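Side-chain contacts in transaminase (Bacillus megaterium, PDB 5G0A), which probably transfers amino groups between amines and carbonyl compounds with pyridoxal-5'-phosphate as cofactor, as an S-selective omega-transaminase of the class-III family: residues Q66-Q69 with K70-A73; F84-D87 with T88-T91; A97-I101 with I102-L106; G279-F282 with G283-Y287. All coordinates share one frame; numbering follows the deposited sequence.

How the interactions relate
Interactions 1, 2 and 3 follow one another along the chain, on the start of helix 69-78, in the loop after it and on helix 92-105, and all three also meet the second subunit of the assembly. Interactions 2 and 3 stay apart, about 7 Å between nearest atoms, whereas interactions 3 and 4 touch: Leu106 CD2 lies 3.4 Å from Tyr284 OH, and Ile105 CG2 packs 3.6 Å from Trp281 CD2. The end of helix 92-105 therefore rests on the loop of interaction 4, where Gly283 comes to about 11 Å, nearest atoms, from bound pyridoxal-5'-phosphate. Interaction 1 is more remote from that loop, their centres about 25 Å apart.

Interaction 1 (Q66-Q69 with K70-A73); sequences QKNQ and KVNA. Unlike the reference sequence in segment 66-69: Gln69 (reference Pro).
Asn68 meets Val71 in an N-cap at the start of helix 69-78. The side chain swings CG opposite the amide nitrogen (chi1 175°), which puts OD1 against the first turn, where it accepts from Val71 N at 2.8 Å, in the carbonyl plane and with an N-H...O angle of 163°. The same oxygen sits 3.6 Å from Val71 CG2, so the cap has an apolar flank. Replacing Asn68 with an alanine here would probably leave Val71 N without its capping acceptor and the first turn less firmly held. The backbone carries on from the cap, Asn72 N donating to Asn68 O. Gln69, which differs from the reference sequence, contributes through its backbone: Ala73 N donates to Gln69 O at 2.9 Å. Lys70 brings CB to 3.4 Å from Asn68 OD1, then runs outward in an extended chain to salt bridges with Glu350 and Glu351, near the end of helix 335-350. Asn72 ND2 donates to Leu79 O and Tyr82 O of the second subunit, tying the cap region to the subunit interface. The Lys67 chain crosses the Asn72 side chain at about a right angle, CG 3.6 Å from Asn72 ND2.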
ATOM      1  N   GLN B  66      27.751 -25.142  21.280  1.00 26.16           N
ATOM      2  CA  GLN B  66      26.681 -26.113  21.184  1.00 26.39           C
ATOM      3  C   GLN B  66      26.567 -26.917  22.454  1.00 28.17           C
ATOM      4  O   GLN B  66      27.583 -27.427  22.957  1.00 28.20           O
ATOM      5  CB  GLN B  66      26.980 -27.098  20.050  1.00 25.49           C
ATOM      6  CG  GLN B  66      26.874 -26.502  18.645  1.00 25.87           C
ATOM      7  CD  GLN B  66      25.455 -26.500  18.112  1.00 25.89           C
ATOM      8  OE1 GLN B  66      24.514 -26.961  18.786  1.00 26.41           O
ATOM      9  NE2 GLN B  66      25.291 -26.001  16.890  1.00 26.37           N
ATOM     10  N   LYS B  67      25.342 -27.066  22.943  1.00 28.23           N
ATOM     11  CA  LYS B  67      25.054 -28.016  24.050  1.00 28.93           C
ATOM     12  C   LYS B  67      25.925 -27.734  25.266  1.00 29.47           C
ATOM     13  O   LYS B  67      26.616 -28.615  25.828  1.00 28.61           O
ATOM     14  CB  LYS B  67      25.171 -29.477  23.560  1.00 28.26           C
ATOM     15  CG  LYS B  67      24.454 -30.503  24.446  1.00 28.52           C
ATOM     16  CD  LYS B  67      24.628 -31.926  23.919  1.00 30.63           C
ATOM     17  CE  LYS B  67      26.008 -32.495  24.228  1.00 33.19           C
ATOM     18  NZ  LYS B  67      26.382 -33.520  23.191  1.00 37.68           N
ATOM     19  N   ASN B  68      25.902 -26.479  25.685  1.00 28.11           N
ATOM     20  CA  ASN B  68      26.564 -26.088  26.911  1.00 28.66           C
ATOM     21  C   ASN B  68      25.861 -26.748  28.092  1.00 27.99           C
ATOM     22  O   ASN B  68      24.650 -26.615  28.279  1.00 26.28           O
ATOM     23  CB  ASN B  68      26.546 -24.567  27.056  1.00 27.68           C
ATOM     24  CG  ASN B  68      27.108 -24.110  28.384  1.00 28.87           C
ATOM     25  OD1 ASN B  68      26.399 -24.083  29.386  1.00 29.31           O
ATOM     26  ND2 ASN B  68      28.369 -23.707  28.393  1.00 29.76           N
ATOM     27  N   GLN B  69      26.645 -27.465  28.900  1.00 30.61           N
ATOM     28  CA  GLN B  69      26.086 -28.232  30.007  1.00 31.72           C
ATOM     29  C   GLN B  69      25.405 -27.389  31.061  1.00 29.01           C
ATOM     30  O   GLN B  69      24.374 -27.802  31.601  1.00 31.19           O
ATOM     31  CB  GLN B  69      27.174 -29.120  30.628  1.00 32.12           C
ATOM     32  CG  GLN B  69      27.687 -30.125  29.608  1.00 37.98           C
ATOM     33  CD  GLN B  69      26.564 -30.949  28.997  1.00 42.63           C
ATOM     34  OE1 GLN B  69      26.296 -30.869  27.792  1.00 41.26           O
ATOM     35  NE2 GLN B  69      25.864 -31.713  29.840  1.00 43.50           N
ATOM     36  N   LYS B  70      25.954 -26.209  31.356  1.00 29.24           N
ATOM     37  CA  LYS B  70      25.353 -25.359  32.365  1.00 29.86           C
ATOM     38  C   LYS B  70      23.980 -24.814  31.911  1.00 29.07           C
ATOM     39  O   LYS B  70      23.035 -24.734  32.708  1.00 27.13           O
ATOM     40  CB  LYS B  70      26.298 -24.213  32.745  1.00 32.74           C
ATOM     41  CG  LYS B  70      27.584 -24.646  33.434  1.00 38.25           C
ATOM     42  CD  LYS B  70      28.428 -23.430  33.787  1.00 39.03           C
ATOM     43  CE  LYS B  70      29.602 -23.785  34.689  1.00 47.17           C
ATOM     44  NZ  LYS B  70      30.678 -22.766  34.508  1.00 49.40           N
ATOM     45  N   VAL B  71      23.900 -24.403  30.644  1.00 27.58           N
ATOM     46  CA  VAL B  71      22.623 -23.936  30.094  1.00 28.02           C
ATOM     47  C   VAL B  71      21.601 -25.053  30.075  1.00 26.96           C
ATOM     48  O   VAL B  71      20.480 -24.885  30.534  1.00 26.06           O
ATOM     49  CB  VAL B  71      22.775 -23.316  28.690  1.00 27.62           C
ATOM     50  CG1 VAL B  71      21.409 -23.031  28.072  1.00 29.15           C
ATOM     51  CG2 VAL B  71      23.565 -22.018  28.810  1.00 28.36           C
ATOM     52  N   ASN B  72      22.007 -26.209  29.583  1.00 26.12           N
ATOM     53  CA  ASN B  72      21.066 -27.314  29.510  1.00 26.51           C
ATOM     54  C   ASN B  72      20.593 -27.788  30.889  1.00 26.73           C
ATOM     55  O   ASN B  72      19.408 -28.100  31.064  1.00 25.94           O
ATOM     56  CB  ASN B  72      21.623 -28.430  28.620  1.00 27.31           C
ATOM     57  CG  ASN B  72      21.542 -28.080  27.138  1.00 29.11           C
ATOM     58  OD1 ASN B  72      21.323 -26.913  26.773  1.00 29.08           O
ATOM     59  ND2 ASN B  72      21.677 -29.085  26.279  1.00 29.13           N
ATOM     60  N   ALA B  73      21.504 -27.813  31.870  1.00 28.38           N
ATOM     61  CA  ALA B  73      21.098 -28.093  33.259  1.00 29.88           C
ATOM     62  C   ALA B  73      20.084 -27.063  33.764  1.00 30.56           C
ATOM     63  O   ALA B  73      19.105 -27.419  34.444  1.00 29.92           O
ATOM     64  CB  ALA B  73      22.303 -28.167  34.189  1.00 29.72           C
TER

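Interaction 2 (F84-D87 with T88-T91); sequences FVWD and TYAT. Unlike the reference sequence in segment 88-91: Ala90 (reference Ser).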
ATOM      1  N   PHE B  84       3.858 -23.482  31.391  1.00 23.54           N
ATOM      2  CA  PHE B  84       3.793 -22.300  30.542  1.00 23.08           C
ATOM      3  C   PHE B  84       2.876 -21.258  31.167  1.00 23.28           C
ATOM      4  O   PHE B  84       1.764 -21.581  31.586  1.00 23.48           O
ATOM      5  CB  PHE B  84       3.239 -22.685  29.165  1.00 23.09           C
ATOM      6  CG  PHE B  84       2.889 -21.474  28.328  1.00 22.89           C
ATOM      7  CD1 PHE B  84       3.917 -20.683  27.809  1.00 23.83           C
ATOM      8  CD2 PHE B  84       1.560 -21.092  28.136  1.00 23.78           C
ATOM      9  CE1 PHE B  84       3.627 -19.524  27.094  1.00 23.98           C
ATOM     10  CE2 PHE B  84       1.260 -19.919  27.406  1.00 23.85           C
ATOM     11  CZ  PHE B  84       2.304 -19.150  26.887  1.00 24.92           C
ATOM     12  N   VAL B  85       3.336 -20.010  31.210  1.00 22.36           N
ATOM     13  CA  VAL B  85       2.422 -18.881  31.455  1.00 22.64           C
ATOM     14  C   VAL B  85       2.696 -17.813  30.406  1.00 21.09           C
ATOM     15  O   VAL B  85       3.842 -17.686  29.938  1.00 23.87           O
ATOM     16  CB  VAL B  85       2.534 -18.266  32.882  1.00 22.53           C
ATOM     17  CG1 VAL B  85       2.071 -19.273  33.942  1.00 24.81           C
ATOM     18  CG2 VAL B  85       3.932 -17.724  33.163  1.00 24.59           C
ATOM     19  N   TRP B  86       1.655 -17.064  30.040  1.00 22.65           N
ATOM     20  CA  TRP B  86       1.839 -16.007  29.063  1.00 22.87           C
ATOM     21  C   TRP B  86       2.190 -14.690  29.735  1.00 23.39           C
ATOM     22  O   TRP B  86       2.312 -14.621  30.970  1.00 23.81           O
ATOM     23  CB  TRP B  86       0.653 -15.870  28.103  1.00 22.31           C
ATOM     24  CG  TRP B  86      -0.641 -15.287  28.623  1.00 23.16           C
ATOM     25  CD1 TRP B  86      -1.577 -15.899  29.420  1.00 22.95           C
ATOM     26  CD2 TRP B  86      -1.172 -14.001  28.301  1.00 22.98           C
ATOM     27  NE1 TRP B  86      -2.658 -15.080  29.607  1.00 22.85           N
ATOM     28  CE2 TRP B  86      -2.433 -13.898  28.946  1.00 23.39           C
ATOM     29  CE3 TRP B  86      -0.704 -12.914  27.528  1.00 23.87           C
ATOM     30  CZ2 TRP B  86      -3.241 -12.763  28.839  1.00 24.17           C
ATOM     31  CZ3 TRP B  86      -1.512 -11.755  27.445  1.00 24.36           C
ATOM     32  CH2 TRP B  86      -2.767 -11.700  28.111  1.00 24.79           C
ATOM     33  N   ASP B  87       2.358 -13.656  28.919  1.00 23.26           N
ATOM     34  CA  ASP B  87       3.116 -12.466  29.331  1.00 25.77           C
ATOM     35  C   ASP B  87       2.411 -11.640  30.404  1.00 26.97           C
ATOM     36  O   ASP B  87       3.040 -10.781  31.023  1.00 28.16           O
ATOM     37  CB  ASP B  87       3.396 -11.593  28.093  1.00 27.91           C
ATOM     38  CG  ASP B  87       4.507 -10.576  28.315  1.00 33.17           C
ATOM     39  OD1 ASP B  87       5.578 -10.941  28.874  1.00 32.22           O
ATOM     40  OD2 ASP B  87       4.290  -9.417  27.895  1.00 34.09           O
ATOM     41  N   THR B  88       1.121 -11.908  30.610  1.00 27.75           N
ATOM     42  CA  THR B  88       0.300 -11.208  31.635  1.00 30.28           C
ATOM     43  C   THR B  88       0.704 -11.668  33.050  1.00 28.29           C
ATOM     44  O   THR B  88       0.421 -10.986  34.051  1.00 28.24           O
ATOM     45  CB  THR B  88      -1.223 -11.449  31.409  1.00 30.04           C
ATOM     46  OG1 THR B  88      -1.978 -10.459  32.120  1.00 36.25           O
ATOM     47  CG2 THR B  88      -1.660 -12.823  31.943  1.00 32.84           C
ATOM     48  N   TYR B  89       1.362 -12.826  33.113  1.00 25.56           N
ATOM     49  CA  TYR B  89       1.845 -13.377  34.384  1.00 25.82           C
ATOM     50  C   TYR B  89       3.333 -13.076  34.564  1.00 26.79           C
ATOM     51  O   TYR B  89       4.064 -12.948  33.584  1.00 28.62           O
ATOM     52  CB  TYR B  89       1.579 -14.892  34.446  1.00 25.45           C
ATOM     53  CG  TYR B  89       0.102 -15.235  34.544  1.00 25.30           C
ATOM     54  CD1 TYR B  89      -0.607 -15.018  35.730  1.00 25.91           C
ATOM     55  CD2 TYR B  89      -0.599 -15.750  33.438  1.00 25.98           C
ATOM     56  CE1 TYR B  89      -1.961 -15.308  35.821  1.00 26.69           C
ATOM     57  CE2 TYR B  89      -1.953 -16.067  33.521  1.00 25.90           C
ATOM     58  CZ  TYR B  89      -2.634 -15.839  34.716  1.00 27.52           C
ATOM     59  OH  TYR B  89      -3.983 -16.133  34.798  1.00 27.73           O
ATOM     60  N   ALA B  90       3.786 -12.954  35.813  1.00 24.84           N
ATOM     61  CA  ALA B  90       5.207 -12.727  36.059  1.00 24.36           C
ATOM     62  C   ALA B  90       5.923 -13.996  36.521  1.00 24.15           C
ATOM     63  O   ALA B  90       5.364 -14.789  37.276  1.00 26.19           O
ATOM     64  CB  ALA B  90       5.403 -11.608  37.091  1.00 25.46           C
ATOM     65  N   THR B  91       7.155 -14.162  36.047  1.00 24.78           N
ATOM     66  CA  THR B  91       8.051 -15.212  36.523  1.00 25.44           C
ATOM     67  C   THR B  91       9.394 -14.628  36.902  1.00 26.92           C
ATOM     68  O   THR B  91       9.759 -13.523  36.484  1.00 25.92           O
ATOM     69  CB  THR B  91       8.266 -16.335  35.477  1.00 24.91           C
ATOM     70  OG1 THR B  91       9.049 -15.844  34.369  1.00 25.18           O
ATOM     71  CG2 THR B  91       6.925 -16.910  34.988  1.00 23.61           C
TER
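A type I beta turn from Trp86 to Tyr89 reverses the loop between helices 69-78 and 92-105, closed by Tyr89 N donating to Trp86 O at 3.0 Å. Two side chains gather at the Trp86 indole. Thr88 comes over one face: its CB lies 3.6 Å from the centroid of the six-membered ring, only 14° off the normal, a CH-pi contact, while its methyl CG2 reaches Trp86 CE2 at 3.3 Å. The Trp86 side chain takes the hindered rotamer with CG between the backbone N and the carbonyl carbon (chi1 72°), which folds the indole back over the turn to meet that methyl. Tyr89 turns its edge toward the face of the five-membered ring in an offset edge-to-face pair, centroids 5.7 Å apart and planes at 89°. Before the turn, Val85 CB packs 3.8 Å from Tyr89 CB, and Val85 CG2 meets Thr91 CG2 at 3.6 Å, the two side chains passing antiparallel to one another.

The charged and hydroxyl groups look elsewhere. Asp87 forms salt bridges to Lys94 and Arg116, and Thr91 OG1, at the N-cap of helix 92-105, accepts from Lys94 N. The second subunit is close as well, with Gln58 of that chain accepting from Trp86 N. One backbone bond thus closes the turn, ring and apolar contacts pack in and beside it, and the polar groups tie it to Lys94, Arg116 and the second subunit.

Interaction 3 (A97-I101 with I102-L106); sequences AAKII and IEDIL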
ATOM      1  N   ALA B  97      15.900 -12.026  33.308  1.00 24.43           N
ATOM      2  CA  ALA B  97      16.559 -11.878  32.014  1.00 24.42           C
ATOM      3  C   ALA B  97      16.649 -10.388  31.622  1.00 23.54           C
ATOM      4  O   ALA B  97      17.669  -9.940  31.098  1.00 24.84           O
ATOM      5  CB  ALA B  97      15.833 -12.673  30.922  1.00 23.20           C
ATOM      6  N   ALA B  98      15.575  -9.647  31.863  1.00 23.76           N
ATOM      7  CA  ALA B  98      15.544  -8.220  31.526  1.00 24.36           C
ATOM      8  C   ALA B  98      16.510  -7.432  32.427  1.00 26.21           C
ATOM      9  O   ALA B  98      17.230  -6.536  31.945  1.00 26.43           O
ATOM     10  CB  ALA B  98      14.128  -7.676  31.632  1.00 24.77           C
ATOM     11  N   LYS B  99      16.531  -7.791  33.712  1.00 24.65           N
ATOM     12  CA  LYS B  99      17.460  -7.168  34.687  1.00 26.80           C
ATOM     13  C   LYS B  99      18.930  -7.399  34.278  1.00 27.57           C
ATOM     14  O   LYS B  99      19.752  -6.480  34.332  1.00 27.51           O
ATOM     15  CB  LYS B  99      17.173  -7.660  36.121  1.00 27.42           C
ATOM     16  CG  LYS B  99      18.134  -7.094  37.190  1.00 28.66           C
ATOM     17  CD  LYS B  99      19.367  -7.958  37.327  1.00 30.45           C
ATOM     18  CE  LYS B  99      20.286  -7.504  38.464  1.00 36.66           C
ATOM     19  NZ  LYS B  99      21.327  -8.529  38.741  1.00 39.70           N
ATOM     20  N   ILE B 100      19.255  -8.618  33.855  1.00 25.93           N
ATOM     21  CA  ILE B 100      20.604  -8.922  33.405  1.00 26.72           C
ATOM     22  C   ILE B 100      21.002  -8.035  32.249  1.00 27.93           C
ATOM     23  O   ILE B 100      22.089  -7.455  32.248  1.00 28.01           O
ATOM     24  CB  ILE B 100      20.764 -10.396  33.014  1.00 27.80           C
ATOM     25  CG1 ILE B 100      20.574 -11.260  34.276  1.00 27.76           C
ATOM     26  CG2 ILE B 100      22.138 -10.642  32.390  1.00 28.71           C
ATOM     27  CD1 ILE B 100      20.449 -12.738  33.965  1.00 26.85           C
ATOM     28  N   ILE B 101      20.121  -7.913  31.257  1.00 26.98           N
ATOM     29  CA  ILE B 101      20.466  -7.114  30.085  1.00 25.40           C
ATOM     30  C   ILE B 101      20.648  -5.645  30.466  1.00 25.37           C
ATOM     31  O   ILE B 101      21.647  -5.034  30.079  1.00 26.33           O
ATOM     32  CB  ILE B 101      19.415  -7.257  28.957  1.00 25.87           C
ATOM     33  CG1 ILE B 101      19.488  -8.672  28.368  1.00 26.86           C
ATOM     34  CG2 ILE B 101      19.659  -6.210  27.849  1.00 26.53           C
ATOM     35  CD1 ILE B 101      18.284  -9.006  27.504  1.00 25.25           C
ATOM     36  N   ILE B 102      19.741  -5.107  31.274  1.00 28.05           N
ATOM     37  CA  ILE B 102      19.736  -3.664  31.550  1.00 29.40           C
ATOM     38  C   ILE B 102      20.768  -3.251  32.615  1.00 32.07           C
ATOM     39  O   ILE B 102      21.462  -2.235  32.446  1.00 32.31           O
ATOM     40  CB  ILE B 102      18.295  -3.161  31.871  1.00 28.14           C
ATOM     41  CG1 ILE B 102      17.438  -3.250  30.576  1.00 26.98           C
ATOM     42  CG2 ILE B 102      18.294  -1.732  32.441  1.00 28.05           C
ATOM     43  CD1 ILE B 102      15.928  -3.215  30.814  1.00 26.83           C
ATOM     44  N   GLU B 103      20.901  -4.059  33.663  0.50 31.44           N
ATOM     45  CA  GLU B 103      21.710  -3.682  34.827  0.50 31.66           C
ATOM     46  C   GLU B 103      23.047  -4.399  34.965  0.50 30.96           C
ATOM     47  O   GLU B 103      23.926  -3.895  35.691  0.50 28.95           O
ATOM     48  CB  GLU B 103      20.913  -3.851  36.122  0.50 32.98           C
ATOM     49  CG  GLU B 103      19.661  -2.997  36.202  0.50 34.37           C
ATOM     50  CD  GLU B 103      19.927  -1.506  36.057  0.50 33.47           C
ATOM     51  OE1 GLU B 103      21.062  -1.115  35.726  0.50 35.74           O
ATOM     52  OE2 GLU B 103      18.985  -0.715  36.262  0.50 33.54           O
ATOM     53  N   ASP B 104      23.195  -5.569  34.328  1.00 29.80           N
ATOM     54  CA  ASP B 104      24.459  -6.339  34.404  1.00 29.27           C
ATOM     55  C   ASP B 104      25.312  -6.331  33.129  1.00 29.12           C
ATOM     56  O   ASP B 104      26.531  -6.496  33.167  1.00 28.98           O
ATOM     57  CB  ASP B 104      24.196  -7.781  34.877  1.00 32.54           C
ATOM     58  CG  ASP B 104      23.414  -7.831  36.178  1.00 36.13           C
ATOM     59  OD1 ASP B 104      23.480  -6.854  36.974  1.00 39.07           O
ATOM     60  OD2 ASP B 104      22.732  -8.848  36.410  1.00 38.87           O
ATOM     61  N   ILE B 105      24.661  -6.142  31.986  1.00 26.67           N
ATOM     62  CA  ILE B 105      25.350  -6.031  30.721  1.00 26.44           C
ATOM     63  C   ILE B 105      25.500  -4.563  30.275  1.00 24.80           C
ATOM     64  O   ILE B 105      26.606  -4.119  29.913  1.00 26.46           O
ATOM     65  CB  ILE B 105      24.608  -6.882  29.656  1.00 27.28           C
ATOM     66  CG1 ILE B 105      24.712  -8.373  30.058  1.00 29.26           C
ATOM     67  CG2 ILE B 105      25.159  -6.595  28.262  1.00 27.07           C
ATOM     68  CD1 ILE B 105      24.091  -9.380  29.096  1.00 29.90           C
ATOM     69  N   LEU B 106      24.402  -3.814  30.310  1.00 26.38           N
ATOM     70  CA  LEU B 106      24.398  -2.418  29.813  1.00 25.75           C
ATOM     71  C   LEU B 106      24.351  -1.369  30.934  1.00 28.77           C
ATOM     72  O   LEU B 106      23.940  -0.208  30.725  1.00 27.31           O
ATOM     73  CB  LEU B 106      23.217  -2.220  28.842  1.00 26.91           C
ATOM     74  CG  LEU B 106      23.334  -2.974  27.514  1.00 25.02           C
ATOM     75  CD1 LEU B 106      22.007  -2.791  26.756  1.00 26.47           C
ATOM     76  CD2 LEU B 106      24.523  -2.492  26.660  1.00 26.38           C
TER
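Lys99 reaches forward along helix 92-105 to Asp104, five residues on, in a salt bridge: NZ donates to OD2 at 2.7 Å, on the syn lone pair of that oxygen. The lysine leaves the backbone with CG anti to N and then bends at chi2 (-88°), which brings its end back to the carboxylate, met at a slant. A leucine in place of Asp104 would probably strip the Lys99 ammonium of this partner and set the end of its chain free to turn.

The backbone acceptors change from the fourth to the fifth residue onward. Ala98 O takes Ile102 N, and Lys99 O takes Glu103 N at 2.8 Å, both four residues on. Ile100 O then receives two donors: Ile105 N at 2.9 Å, nearly along the C=O direction, and Asp104 N at 3.0 Å from above the carbonyl plane. Ile101 O accepts from Leu106 N, again five residues on. In the conformer given, Glu103 OE2 bonds to Tyr20 OH of the second subunit. On the buried side Ile100 CG2 meets Ile105 CD1 at 4.0 Å, and Ile100 and Ile101 pack on Leu345 of helix 335-350. Bonds to the fifth residue onward are the mark of a pi-type turn, here widening the C-terminal end of an alpha-helix.

Interaction 4 (G279-F282 with G283-Y287); sequences GKWF and GYQHY
Gln285 holds the bend into the 3-10 segment 283-286 from both of its ends. Its backbone N donates to Phe282 O at 3.0 Å, and its OE1 accepts from Phe282 N at 2.9 Å, the donor standing 44° out of the amide plane. CG is anti to the carbonyl carbon and the chain runs extended beyond it, which carries the amide back along the loop to that N-H. A water links the same OE1, 3.1 Å away, to Trp281 N, so the oxygen has two donors.

Beside it, Lys280 lays its methylenes over one face of the His286 imidazole, with CD 3.8 Å from the ring centroid and 7° off the normal, a CH-pi contact. Phe282 CB packs 3.6 Å from Tyr284 CE2, the two side chains running the same way.

Further out, Thr278 bonds to His286 NE2 and Tyr384 stacks on its ring. Glu109 accepts from Gln285 NE2 and also bonds to Tyr284 OH, while Glu270 takes Gly283 N and Tyr284 N. The glutamine amide is thus engaged through both its oxygen and its nitrogen, which would hold it against rotation and keep the bend, against which Ile105 and Leu106 pack, in this shape.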
ATOM      1  N   GLY B 279      33.050  -9.169  19.748  1.00 27.20           N
ATOM      2  CA  GLY B 279      34.103  -8.902  20.756  1.00 29.89           C
ATOM      3  C   GLY B 279      33.786  -7.796  21.742  1.00 31.52           C
ATOM      4  O   GLY B 279      34.650  -7.393  22.535  1.00 32.28           O
ATOM      5  N   LYS B 280      32.558  -7.271  21.666  1.00 27.86           N
ATOM      6  CA  LYS B 280      31.970  -6.420  22.698  1.00 28.19           C
ATOM      7  C   LYS B 280      30.568  -6.979  22.936  1.00 26.08           C
ATOM      8  O   LYS B 280      30.136  -7.869  22.184  1.00 25.54           O
ATOM      9  CB  LYS B 280      31.907  -4.954  22.244  1.00 30.95           C
ATOM     10  CG  LYS B 280      33.284  -4.297  22.111  1.00 31.70           C
ATOM     11  CD  LYS B 280      33.192  -2.807  21.825  1.00 34.23           C
ATOM     12  CE  LYS B 280      34.593  -2.178  21.812  1.00 35.26           C
ATOM     13  NZ  LYS B 280      35.129  -1.996  23.200  1.00 33.27           N
ATOM     14  N   TRP B 281      29.879  -6.513  23.970  1.00 25.55           N
ATOM     15  CA  TRP B 281      28.519  -7.030  24.235  1.00 23.91           C
ATOM     16  C   TRP B 281      27.632  -6.843  22.997  1.00 25.34           C
ATOM     17  O   TRP B 281      26.952  -7.782  22.565  1.00 25.65           O
ATOM     18  CB  TRP B 281      27.896  -6.409  25.462  1.00 24.50           C
ATOM     19  CG  TRP B 281      28.362  -7.120  26.713  1.00 27.87           C
ATOM     20  CD1 TRP B 281      29.249  -6.640  27.640  1.00 28.35           C
ATOM     21  CD2 TRP B 281      27.988  -8.436  27.153  1.00 27.93           C
ATOM     22  NE1 TRP B 281      29.458  -7.585  28.638  1.00 30.77           N
ATOM     23  CE2 TRP B 281      28.677  -8.682  28.378  1.00 29.17           C
ATOM     24  CE3 TRP B 281      27.130  -9.424  26.649  1.00 30.04           C
ATOM     25  CZ2 TRP B 281      28.544  -9.875  29.086  1.00 31.28           C
ATOM     26  CZ3 TRP B 281      26.990 -10.622  27.368  1.00 30.01           C
ATOM     27  CH2 TRP B 281      27.691 -10.834  28.569  1.00 32.56           C
ATOM     28  N   PHE B 282      27.685  -5.647  22.407  1.00 25.06           N
ATOM     29  CA  PHE B 282      26.876  -5.362  21.204  1.00 25.82           C
ATOM     30  C   PHE B 282      27.678  -4.661  20.122  1.00 26.58           C
ATOM     31  O   PHE B 282      28.617  -3.919  20.421  1.00 25.98           O
ATOM     32  CB  PHE B 282      25.667  -4.510  21.571  1.00 26.40           C
ATOM     33  CG  PHE B 282      24.694  -5.217  22.452  1.00 24.56           C
ATOM     34  CD1 PHE B 282      23.815  -6.144  21.906  1.00 25.48           C
ATOM     35  CD2 PHE B 282      24.666  -4.989  23.820  1.00 26.38           C
ATOM     36  CE1 PHE B 282      22.894  -6.819  22.725  1.00 24.39           C
ATOM     37  CE2 PHE B 282      23.757  -5.645  24.639  1.00 25.95           C
ATOM     38  CZ  PHE B 282      22.887  -6.577  24.098  1.00 27.53           C
ATOM     39  N   GLY B 283      27.305  -4.915  18.869  1.00 26.24           N
ATOM     40  CA  GLY B 283      27.998  -4.350  17.711  1.00 26.11           C
ATOM     41  C   GLY B 283      28.097  -2.838  17.743  1.00 24.88           C
ATOM     42  O   GLY B 283      29.147  -2.289  17.374  1.00 25.41           O
ATOM     43  N   TYR B 284      27.038  -2.160  18.177  1.00 24.60           N
ATOM     44  CA  TYR B 284      27.045  -0.679  18.178  1.00 24.48           C
ATOM     45  C   TYR B 284      28.115  -0.115  19.107  1.00 25.63           C
ATOM     46  O   TYR B 284      28.523   1.036  18.955  1.00 27.63           O
ATOM     47  CB  TYR B 284      25.665  -0.059  18.521  1.00 24.06           C
ATOM     48  CG  TYR B 284      25.235  -0.194  19.974  1.00 24.49           C
ATOM     49  CD1 TYR B 284      25.649   0.740  20.936  1.00 23.57           C
ATOM     50  CD2 TYR B 284      24.401  -1.242  20.380  1.00 22.59           C
ATOM     51  CE1 TYR B 284      25.255   0.631  22.252  1.00 24.41           C
ATOM     52  CE2 TYR B 284      23.995  -1.367  21.710  1.00 23.83           C
ATOM     53  CZ  TYR B 284      24.450  -0.434  22.640  1.00 24.17           C
ATOM     54  OH  TYR B 284      24.059  -0.531  23.947  1.00 26.37           O
ATOM     55  N   GLN B 285      28.533  -0.912  20.087  1.00 25.48           N
ATOM     56  CA  GLN B 285      29.496  -0.434  21.103  1.00 25.76           C
ATOM     57  C   GLN B 285      30.896  -0.165  20.567  1.00 28.07           C
ATOM     58  O   GLN B 285      31.712   0.488  21.241  1.00 29.12           O
ATOM     59  CB  GLN B 285      29.553  -1.388  22.298  1.00 25.68           C
ATOM     60  CG  GLN B 285      28.232  -1.403  23.051  1.00 25.11           C
ATOM     61  CD  GLN B 285      28.211  -2.379  24.206  1.00 24.87           C
ATOM     62  OE1 GLN B 285      28.647  -3.533  24.087  1.00 26.04           O
ATOM     63  NE2 GLN B 285      27.705  -1.921  25.329  1.00 26.67           N
ATOM     64  N   HIS B 286      31.186  -0.665  19.375  1.00 27.22           N
ATOM     65  CA  HIS B 286      32.429  -0.278  18.699  1.00 29.33           C
ATOM     66  C   HIS B 286      32.474   1.186  18.285  1.00 32.03           C
ATOM     67  O   HIS B 286      33.561   1.697  17.988  1.00 29.90           O
ATOM     68  CB  HIS B 286      32.686  -1.153  17.482  1.00 28.07           C
ATOM     69  CG  HIS B 286      32.988  -2.572  17.830  1.00 31.24           C
ATOM     70  ND1 HIS B 286      34.258  -3.003  18.159  1.00 30.00           N
ATOM     71  CD2 HIS B 286      32.179  -3.651  17.944  1.00 32.12           C
ATOM     72  CE1 HIS B 286      34.221  -4.298  18.430  1.00 33.96           C
ATOM     73  NE2 HIS B 286      32.968  -4.714  18.319  1.00 32.04           N
ATOM     74  N   TYR B 287      31.313   1.859  18.282  1.00 30.39           N
ATOM     75  CA  TYR B 287      31.189   3.183  17.634  1.00 30.30           C
ATOM     76  C   TYR B 287      30.948   4.386  18.551  1.00 30.06           C
ATOM     77  O   TYR B 287      30.734   5.504  18.069  1.00 31.66           O
ATOM     78  CB  TYR B 287      30.135   3.110  16.494  1.00 28.91           C
ATOM     79  CG  TYR B 287      30.509   2.044  15.504  1.00 31.67           C
ATOM     80  CD1 TYR B 287      31.495   2.288  14.545  1.00 35.45           C
ATOM     81  CD2 TYR B 287      29.960   0.749  15.584  1.00 30.77           C
ATOM     82  CE1 TYR B 287      31.892   1.302  13.665  1.00 35.11           C
ATOM     83  CE2 TYR B 287      30.356  -0.239  14.709  1.00 32.71           C
ATOM     84  CZ  TYR B 287      31.321   0.050  13.757  1.00 34.27           C
ATOM     85  OH  TYR B 287      31.725  -0.912  12.889  1.00 36.88           O
TER
HETATM   86  O   HOH W   1      31.152  -4.638  25.597  1.00 33.85           O